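Local coordinates for protein serine-pyruvate aminotransferase (AgxT) (Sulfolobus solfataricus, PDB 3ZRQ) that probably transfers amino groups between small substrates such as serine or alanine and pyruvate or glyoxylate, using a pyridoxal 5'-phosphate cofactor, at residues D163-V168 with V182-S187; T134-S139 with G169-K174; R224-V229 with A239-P244. All blocks are in the same frame, centred on the assembly; numbering follows the deposited sequence.

Interaction 1: D163-V168 with V182-S187; sequences DGVSSV and VYLTAS. With PMP (4'-deoxy-4'-aminopyridoxal-5'-phosphate), chain C.
Thr-185, Val-165 and Leu-184 bury the most surface here. The hydroxyl of Thr-185 gives a hydrogen bond to the backbone O of Gly-164 (OG1 to O 3.0 Å). It comes from above the carbonyl plane, 46° out of it. The same oxygen accepts from the backbone N of Ser-167 and of Val-168, so three donors grip it and hold the turn. With chi1 at -170° the hydroxyl of Thr-185 stands opposite its backbone N, and CG2 packs against CB and CG1 of Val-168. Leu-184 CD1 meets Val-165 CG2 at 3.8 Å, the two side chains crossing at a slant. This is the cofactor end of the large, mainly parallel sheet of a fold-type I aminotransferase. Strand 157-163 pairs in parallel with strand 182-186 at Asp-163 and Leu-184, then breaks into the turn. A weak bond from Gly-164 N to Leu-184 O follows the pairing. Asp-163 OD1 accepts from Val-165 N at 2.9 Å, forming an Asx turn that fixes the carboxylate. The other oxygen, Asp-163 OD2, lies 2.7 Å from the pyridine N1 of PMP. Val-165 CG1 packs on the cofactor ring, 3.6 Å from its C3.

Interaction 2: T134-S139 with G169-K174; sequences THVETS and GAEEVK. With PMP (4'-deoxy-4'-aminopyridoxal-5'-phosphate), chain C.
The imidazole of His-135 meets segment 169-174 at its edge. Glu-172 O, Val-173 CG2 and a water all lie near the ring plane. Glu-171 CB approaches the same end of the ring obliquely. The contact lies at the cofactor end of the large sheet of the fold-type I aminotransferase domain. It joins the turn and short strand 136-137 after strand 128-134 to the connection between strands 157-163 and 182-186. His-135 CG stands anti to the backbone N (chi1 -162°), and this sends the ring out to that connection. His-135 CE1 comes within 3.3 Å of Glu-172 O and 3.9 Å of Val-173 CG2. The water bridges His-135 and Glu-172. It donates to Glu-172 O and is 2.9 Å from His-135 NE2.

The second touch is made by Val-136. Its CG2 lies 3.8 Å from Glu-171 OE2, and the two side chains cross at about a right angle. A bend in the Glu-171 chain at chi2 turns the carboxylate toward Val-136 and its outside partners. These are Arg-143, in a salt bridge, and the backbone N of Asn-299, which gives a hydrogen bond. Farther along 134-139, Glu-137 OE2 accepts from both OG and N of Ser-139. The two donors come from opposite faces of the carboxylate plane. This ties the chain on both sides of Thr-138, a residue of the cofactor site. Thr-138 OG1 is hydrogen-bonded to the ring oxygen O3 of PMP at 2.4 Å, an unusually short length to be read with care.

Interaction 3: R224-V229 with A239-P244; sequences RNWLPV and AYFATP. With PMP (4'-deoxy-4'-aminopyridoxal-5'-phosphate), chain D.
A phosphate-binding loop of the cofactor site packs here on helix 223-234, with Phe-241 of the loop against Asn-225 and Trp-226 of the helix. One face of the Phe-241 ring receives Asn-225 CB in a CH-pi contact, 3.5 Å from the ring centroid. The Asn-225 amide stacks on the same ring with planes 23° apart, and Asn-225 ND2 is hydrogen-bonded to Tyr-219 O. The Phe-241 edge points at the Trp-226 face in a T-shaped pair, planes at 88° and six-membered-ring centroids 5.0 Å apart. Phe-241 CG is anti to the backbone N, chi1 166°, and the ring thus reaches both partners. In this aminotransferase family the site is shared between subunits, and here the loop serves a PMP whose other partners include Gly-63 and Thr-64 of the second subunit. The phosphate oxygen O1P takes three bonds from the loop: Tyr-240 OH at 2.8 Å, Thr-243 N at 2.7 Å and Thr-243 OG1 at 2.6 Å. On the helix side, Val-229 CG2 lies 3.9 Å from Phe-241 CB. Trp-226 CH2 lies 3.9 Å from the methyl carbon CB of Ala-242, which also approaches O2P of the phosphate.

Overall arrangement
From the N terminus, segment 134-139 comes first, leaving strand 128-134. Segment 163-168 follows strand 157-163 and runs directly into 169-174, and strand 182-186 comes next. Interactions 1 and 2 therefore cross along the chain. Interaction 1 closes the short loop between two neighbouring strands, and interaction 2 closes a longer one containing helix 146-153. They touch, with Asp-163 O probably bonded to His-135 N and Ser-166 OG to Thr-138 OG1, and they share one PMP. Interaction 3 follows in series, closing a short loop made of the second half of helix 223-234 and the connection after it. Its centre is about 21 Å from that of interaction 1, and it serves a second PMP at the subunit interface.

Interaction 1: D163-V168 with V182-S187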
# COMPACT_ATOMS: atom_id res chain seq x y z
N ASP A 163 16.01 30.44 -5.23
CA ASP A 163 15.68 29.09 -5.63
C ASP A 163 16.40 28.14 -4.65
O ASP A 163 17.63 27.94 -4.74
CB ASP A 163 16.08 28.88 -7.09
CG ASP A 163 16.11 27.42 -7.50
OD1 ASP A 163 15.77 26.53 -6.69
OD2 ASP A 163 16.52 27.17 -8.66
N GLY A 164 15.62 27.63 -3.68
CA GLY A 164 16.04 26.58 -2.74
C GLY A 164 15.57 25.16 -3.07
O GLY A 164 15.44 24.32 -2.18
N VAL A 165 15.36 24.88 -4.36
CA VAL A 165 14.95 23.54 -4.81
C VAL A 165 15.87 22.40 -4.31
O VAL A 165 15.36 21.35 -3.86
CB VAL A 165 14.74 23.47 -6.36
CG1 VAL A 165 14.58 22.05 -6.82
CG2 VAL A 165 13.49 24.34 -6.79
N SER A 166 17.19 22.58 -4.41
CA SER A 166 18.15 21.59 -3.88
C SER A 166 18.80 22.00 -2.54
O SER A 166 19.92 21.57 -2.21
CB SER A 166 19.24 21.29 -4.91
OG SER A 166 18.74 20.58 -6.02
N SER A 167 18.11 22.85 -1.78
CA SER A 167 18.67 23.25 -0.48
C SER A 167 17.71 23.12 0.71
O SER A 167 18.14 22.71 1.80
CB SER A 167 19.25 24.67 -0.53
OG SER A 167 18.21 25.63 -0.44
N VAL A 168 16.44 23.47 0.51
CA VAL A 168 15.46 23.46 1.58
C VAL A 168 15.25 22.03 2.10
O VAL A 168 14.99 21.12 1.33
CB VAL A 168 14.12 24.16 1.18
CG1 VAL A 168 13.09 24.09 2.31
CG2 VAL A 168 14.42 25.64 0.80
N VAL A 182 10.87 35.95 -1.65
CA VAL A 182 10.37 34.64 -2.09
C VAL A 182 11.46 33.60 -1.90
O VAL A 182 12.53 33.70 -2.50
CB VAL A 182 9.92 34.64 -3.59
CG1 VAL A 182 9.40 33.27 -4.00
CG2 VAL A 182 8.84 35.69 -3.83
N TYR A 183 11.20 32.61 -1.05
CA TYR A 183 12.10 31.44 -0.95
C TYR A 183 11.27 30.28 -1.48
O TYR A 183 10.13 30.06 -1.03
CB TYR A 183 12.52 31.18 0.51
CG TYR A 183 14.00 30.83 0.67
CD1 TYR A 183 14.54 29.67 0.10
CD2 TYR A 183 14.85 31.68 1.36
CE1 TYR A 183 15.88 29.36 0.23
CE2 TYR A 183 16.21 31.39 1.50
CZ TYR A 183 16.72 30.23 0.93
OH TYR A 183 18.06 29.95 1.05
N LEU A 184 11.80 29.56 -2.47
CA LEU A 184 11.01 28.48 -3.06
C LEU A 184 11.76 27.14 -3.07
O LEU A 184 12.99 27.09 -2.93
CB LEU A 184 10.54 28.87 -4.48
CG LEU A 184 11.62 29.11 -5.55
CD1 LEU A 184 11.95 27.81 -6.29
CD2 LEU A 184 11.10 30.17 -6.55
N THR A 185 11.00 26.06 -3.23
CA THR A 185 11.56 24.72 -3.34
C THR A 185 10.58 23.81 -4.08
O THR A 185 9.55 24.30 -4.64
CB THR A 185 12.05 24.16 -1.92
OG1 THR A 185 12.80 22.94 -2.07
CG2 THR A 185 10.90 23.92 -0.96
N ALA A 186 10.90 22.52 -4.15
CA ALA A 186 10.02 21.54 -4.76
C ALA A 186 9.80 20.43 -3.73
O ALA A 186 10.50 20.38 -2.69
CB ALA A 186 10.63 20.98 -6.05
N SER A 187 8.83 19.56 -4.02
CA SER A 187 8.52 18.46 -3.12
C SER A 187 9.48 17.25 -3.14
O SER A 187 9.53 16.50 -2.16
CB SER A 187 7.07 17.99 -3.28
OG SER A 187 6.76 17.62 -4.61
N1 PMP C . 16.16 24.67 -9.52
C2 PMP C . 17.10 23.72 -9.24
C2A PMP C . 18.28 24.14 -8.42
C3 PMP C . 16.88 22.38 -9.58
O3 PMP C . 17.77 21.44 -9.15
C4 PMP C . 15.77 22.07 -10.37
C4A PMP C . 15.62 20.74 -11.05
N4A PMP C . 15.76 19.69 -10.13
C5 PMP C . 14.83 23.07 -10.67
C6 PMP C . 15.04 24.38 -10.25
C5A PMP C . 13.54 22.80 -11.43
O4P PMP C . 12.72 21.97 -10.61
P PMP C . 11.61 21.03 -11.31
O1P PMP C . 12.29 19.99 -12.17
O2P PMP C . 10.69 21.90 -12.15
O3P PMP C . 10.87 20.41 -10.15

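Interaction 2: T134-S139 with G169-K174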
# COMPACT_ATOMS: atom_id res chain seq x y z
N THR A 134 20.40 31.36 -6.67
CA THR A 134 20.24 29.90 -6.54
C THR A 134 20.99 29.43 -5.29
O THR A 134 22.21 29.60 -5.20
CB THR A 134 20.82 29.17 -7.75
OG1 THR A 134 20.37 29.78 -8.97
CG2 THR A 134 20.40 27.70 -7.75
N HIS A 135 20.30 28.82 -4.33
CA HIS A 135 20.97 28.41 -3.08
C HIS A 135 21.97 27.28 -3.39
O HIS A 135 23.15 27.40 -3.10
CB HIS A 135 19.96 28.02 -1.99
CG HIS A 135 20.52 28.01 -0.60
ND1 HIS A 135 19.72 27.87 0.52
CD2 HIS A 135 21.79 28.15 -0.14
CE1 HIS A 135 20.47 27.92 1.61
NE2 HIS A 135 21.73 28.09 1.24
N VAL A 136 21.51 26.21 -4.02
CA VAL A 136 22.40 25.17 -4.47
C VAL A 136 22.14 24.96 -5.95
O VAL A 136 21.00 24.70 -6.36
CB VAL A 136 22.18 23.83 -3.67
CG1 VAL A 136 22.84 22.64 -4.39
CG2 VAL A 136 22.67 23.94 -2.25
N GLU A 137 23.20 25.13 -6.74
CA GLU A 137 23.16 24.90 -8.17
C GLU A 137 23.41 23.42 -8.47
O GLU A 137 24.53 22.92 -8.41
CB GLU A 137 24.21 25.79 -8.88
CG GLU A 137 24.44 25.49 -10.37
CD GLU A 137 23.12 25.60 -11.16
OE1 GLU A 137 22.46 26.67 -11.05
OE2 GLU A 137 22.76 24.63 -11.86
N THR A 138 22.33 22.72 -8.84
CA THR A 138 22.31 21.27 -8.91
C THR A 138 23.25 20.74 -9.99
O THR A 138 23.79 19.62 -9.84
CB THR A 138 20.86 20.76 -9.18
OG1 THR A 138 19.97 21.43 -8.28
CG2 THR A 138 20.73 19.25 -8.96
N SER A 139 23.47 21.50 -11.06
CA SER A 139 24.35 21.02 -12.13
C SER A 139 25.82 20.84 -11.69
O SER A 139 26.54 20.02 -12.23
CB SER A 139 24.30 21.93 -13.37
OG SER A 139 24.62 23.27 -13.00
N GLY A 169 15.43 21.87 3.41
CA GLY A 169 15.32 20.59 4.11
C GLY A 169 16.66 19.93 4.38
O GLY A 169 16.71 18.85 4.99
N ALA A 170 17.74 20.59 3.94
CA ALA A 170 19.10 20.03 4.04
C ALA A 170 20.16 21.05 4.46
O ALA A 170 21.13 20.69 5.13
CB ALA A 170 19.49 19.42 2.74
N GLU A 171 20.00 22.31 4.03
CA GLU A 171 20.94 23.38 4.32
C GLU A 171 20.22 24.34 5.25
O GLU A 171 19.00 24.37 5.28
CB GLU A 171 21.38 24.15 3.06
CG GLU A 171 21.93 23.29 1.88
CD GLU A 171 23.44 22.98 1.93
OE1 GLU A 171 24.16 23.39 2.86
OE2 GLU A 171 23.93 22.33 1.00
N GLU A 172 20.98 25.14 5.99
CA GLU A 172 20.39 26.23 6.77
C GLU A 172 19.61 27.19 5.85
O GLU A 172 20.13 27.63 4.83
CB GLU A 172 21.49 26.99 7.52
CG GLU A 172 20.95 28.03 8.49
CD GLU A 172 21.98 29.06 8.93
OE1 GLU A 172 23.04 29.22 8.28
OE2 GLU A 172 21.71 29.76 9.93
N VAL A 173 18.36 27.48 6.21
CA VAL A 173 17.54 28.45 5.51
C VAL A 173 16.85 29.32 6.55
O VAL A 173 16.16 28.81 7.45
CB VAL A 173 16.48 27.79 4.55
CG1 VAL A 173 15.50 28.84 4.00
CG2 VAL A 173 17.17 27.01 3.41
N LYS A 174 17.05 30.64 6.45
CA LYS A 174 16.46 31.57 7.41
C LYS A 174 15.75 32.68 6.64
O LYS A 174 16.25 33.81 6.57
CB LYS A 174 17.54 32.13 8.37
CG LYS A 174 18.29 31.08 9.20
CD LYS A 174 17.49 30.62 10.40
CE LYS A 174 18.16 29.44 11.12
NZ LYS A 174 19.58 29.67 11.54
N1 PMP C . 16.16 24.67 -9.52
C2 PMP C . 17.10 23.72 -9.24
C2A PMP C . 18.28 24.14 -8.42
C3 PMP C . 16.88 22.38 -9.58
O3 PMP C . 17.77 21.44 -9.15
C4 PMP C . 15.77 22.07 -10.37
C4A PMP C . 15.62 20.74 -11.05
N4A PMP C . 15.76 19.69 -10.13
C5 PMP C . 14.83 23.07 -10.67
C6 PMP C . 15.04 24.38 -10.25
C5A PMP C . 13.54 22.80 -11.43
O4P PMP C . 12.72 21.97 -10.61
P PMP C . 11.61 21.03 -11.31
O1P PMP C . 12.29 19.99 -12.17
O2P PMP C . 10.69 21.90 -12.15
O3P PMP C . 10.87 20.41 -10.15
O HOH W 1 22.68 27.75 4.01

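Interaction 3: R224-V229 with A239-P244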
# COMPACT_ATOMS: atom_id res chain seq x y z
N ARG A 224 -1.92 34.99 -7.08
CA ARG A 224 -3.20 35.58 -6.58
C ARG A 224 -4.35 34.57 -6.66
O ARG A 224 -5.24 34.57 -5.82
CB ARG A 224 -3.57 36.86 -7.35
CG ARG A 224 -2.63 38.03 -7.11
CD ARG A 224 -2.84 39.11 -8.15
NE ARG A 224 -1.83 40.16 -8.00
CZ ARG A 224 -0.59 40.06 -8.47
NH1 ARG A 224 -0.22 38.96 -9.15
NH2 ARG A 224 0.26 41.05 -8.30
N ASN A 225 -4.31 33.71 -7.68
CA ASN A 225 -5.33 32.68 -7.85
C ASN A 225 -5.27 31.53 -6.84
O ASN A 225 -6.30 30.90 -6.55
CB ASN A 225 -5.30 32.12 -9.27
CG ASN A 225 -5.86 33.09 -10.30
OD1 ASN A 225 -6.78 33.84 -10.00
ND2 ASN A 225 -5.36 33.01 -11.55
N TRP A 226 -4.07 31.26 -6.32
CA TRP A 226 -3.84 30.18 -5.32
C TRP A 226 -3.98 30.68 -3.90
O TRP A 226 -4.26 29.90 -3.00
CB TRP A 226 -2.45 29.50 -5.52
CG TRP A 226 -2.41 28.73 -6.81
CD1 TRP A 226 -1.81 29.12 -7.98
CD2 TRP A 226 -3.04 27.47 -7.07
NE1 TRP A 226 -2.03 28.16 -8.96
CE2 TRP A 226 -2.76 27.14 -8.42
CE3 TRP A 226 -3.81 26.58 -6.30
CZ2 TRP A 226 -3.22 25.95 -9.02
CZ3 TRP A 226 -4.27 25.42 -6.88
CH2 TRP A 226 -3.95 25.09 -8.23
N LEU A 227 -3.78 31.99 -3.68
CA LEU A 227 -3.88 32.56 -2.32
C LEU A 227 -5.18 32.21 -1.56
O LEU A 227 -5.12 31.81 -0.40
CB LEU A 227 -3.69 34.08 -2.32
CG LEU A 227 -2.37 34.69 -1.89
CD1 LEU A 227 -2.47 36.22 -2.00
CD2 LEU A 227 -1.99 34.27 -0.48
N PRO A 228 -6.36 32.33 -2.21
CA PRO A 228 -7.58 31.99 -1.48
C PRO A 228 -7.60 30.53 -1.02
O PRO A 228 -8.13 30.23 0.06
CB PRO A 228 -8.68 32.21 -2.52
CG PRO A 228 -8.12 33.25 -3.43
CD PRO A 228 -6.66 32.93 -3.52
N VAL A 229 -7.02 29.63 -1.82
CA VAL A 229 -6.95 28.22 -1.48
C VAL A 229 -6.08 27.99 -0.22
O VAL A 229 -6.48 27.24 0.69
CB VAL A 229 -6.47 27.34 -2.69
CG1 VAL A 229 -6.47 25.86 -2.31
CG2 VAL A 229 -7.32 27.60 -3.91
N ALA A 239 -11.47 25.60 -0.57
CA ALA A 239 -11.74 26.59 -1.62
C ALA A 239 -11.16 26.02 -2.90
O ALA A 239 -10.26 25.19 -2.85
CB ALA A 239 -11.11 27.92 -1.27
N TYR A 240 -11.71 26.42 -4.04
CA TYR A 240 -11.30 25.84 -5.31
C TYR A 240 -10.78 26.89 -6.28
O TYR A 240 -11.48 27.84 -6.62
CB TYR A 240 -12.44 25.04 -5.95
CG TYR A 240 -12.13 24.58 -7.35
CD1 TYR A 240 -11.29 23.47 -7.57
CD2 TYR A 240 -12.62 25.27 -8.45
CE1 TYR A 240 -10.99 23.05 -8.87
CE2 TYR A 240 -12.32 24.86 -9.76
CZ TYR A 240 -11.50 23.77 -9.95
OH TYR A 240 -11.24 23.39 -11.24
N PHE A 241 -9.54 26.71 -6.74
CA PHE A 241 -9.11 27.46 -7.91
C PHE A 241 -9.00 26.48 -9.07
O PHE A 241 -9.68 26.61 -10.09
CB PHE A 241 -7.77 28.19 -7.71
CG PHE A 241 -7.17 28.68 -9.02
CD1 PHE A 241 -7.93 29.45 -9.89
CD2 PHE A 241 -5.86 28.33 -9.39
CE1 PHE A 241 -7.43 29.88 -11.13
CE2 PHE A 241 -5.33 28.75 -10.64
CZ PHE A 241 -6.11 29.53 -11.51
N ALA A 242 -8.08 25.52 -8.93
CA ALA A 242 -7.87 24.49 -9.96
C ALA A 242 -7.48 23.25 -9.17
O ALA A 242 -6.97 23.37 -8.04
CB ALA A 242 -6.76 24.91 -10.92
N THR A 243 -7.76 22.06 -9.69
CA THR A 243 -7.54 20.84 -8.88
C THR A 243 -6.03 20.66 -8.56
O THR A 243 -5.24 20.62 -9.49
CB THR A 243 -8.05 19.61 -9.60
OG1 THR A 243 -9.46 19.80 -9.86
CG2 THR A 243 -7.84 18.33 -8.73
N PRO A 244 -5.65 20.58 -7.28
CA PRO A 244 -4.24 20.33 -6.91
C PRO A 244 -3.93 18.82 -6.92
O PRO A 244 -4.86 18.02 -7.05
CB PRO A 244 -4.14 20.86 -5.48
CG PRO A 244 -5.56 20.73 -4.94
CD PRO A 244 -6.51 20.78 -6.09
N1 PMP D . -12.84 21.78 -17.46
C2 PMP D . -13.91 21.18 -16.83
C2A PMP D . -15.06 20.77 -17.71
C3 PMP D . -13.79 20.77 -15.49
O3 PMP D . -14.72 19.96 -14.87
C4 PMP D . -12.68 21.21 -14.76
C4A PMP D . -12.58 21.00 -13.27
N4A PMP D . -13.21 19.77 -12.87
C5 PMP D . -11.66 21.91 -15.39
C6 PMP D . -11.77 22.23 -16.74
C5A PMP D . -10.43 22.37 -14.61
O4P PMP D . -9.66 21.21 -14.33
P PMP D . -8.60 21.19 -13.14
O1P PMP D . -9.33 21.50 -11.85
O2P PMP D . -7.58 22.27 -13.43
O3P PMP D . -8.00 19.80 -13.17
O HOH W 2 -8.64 25.46 0.82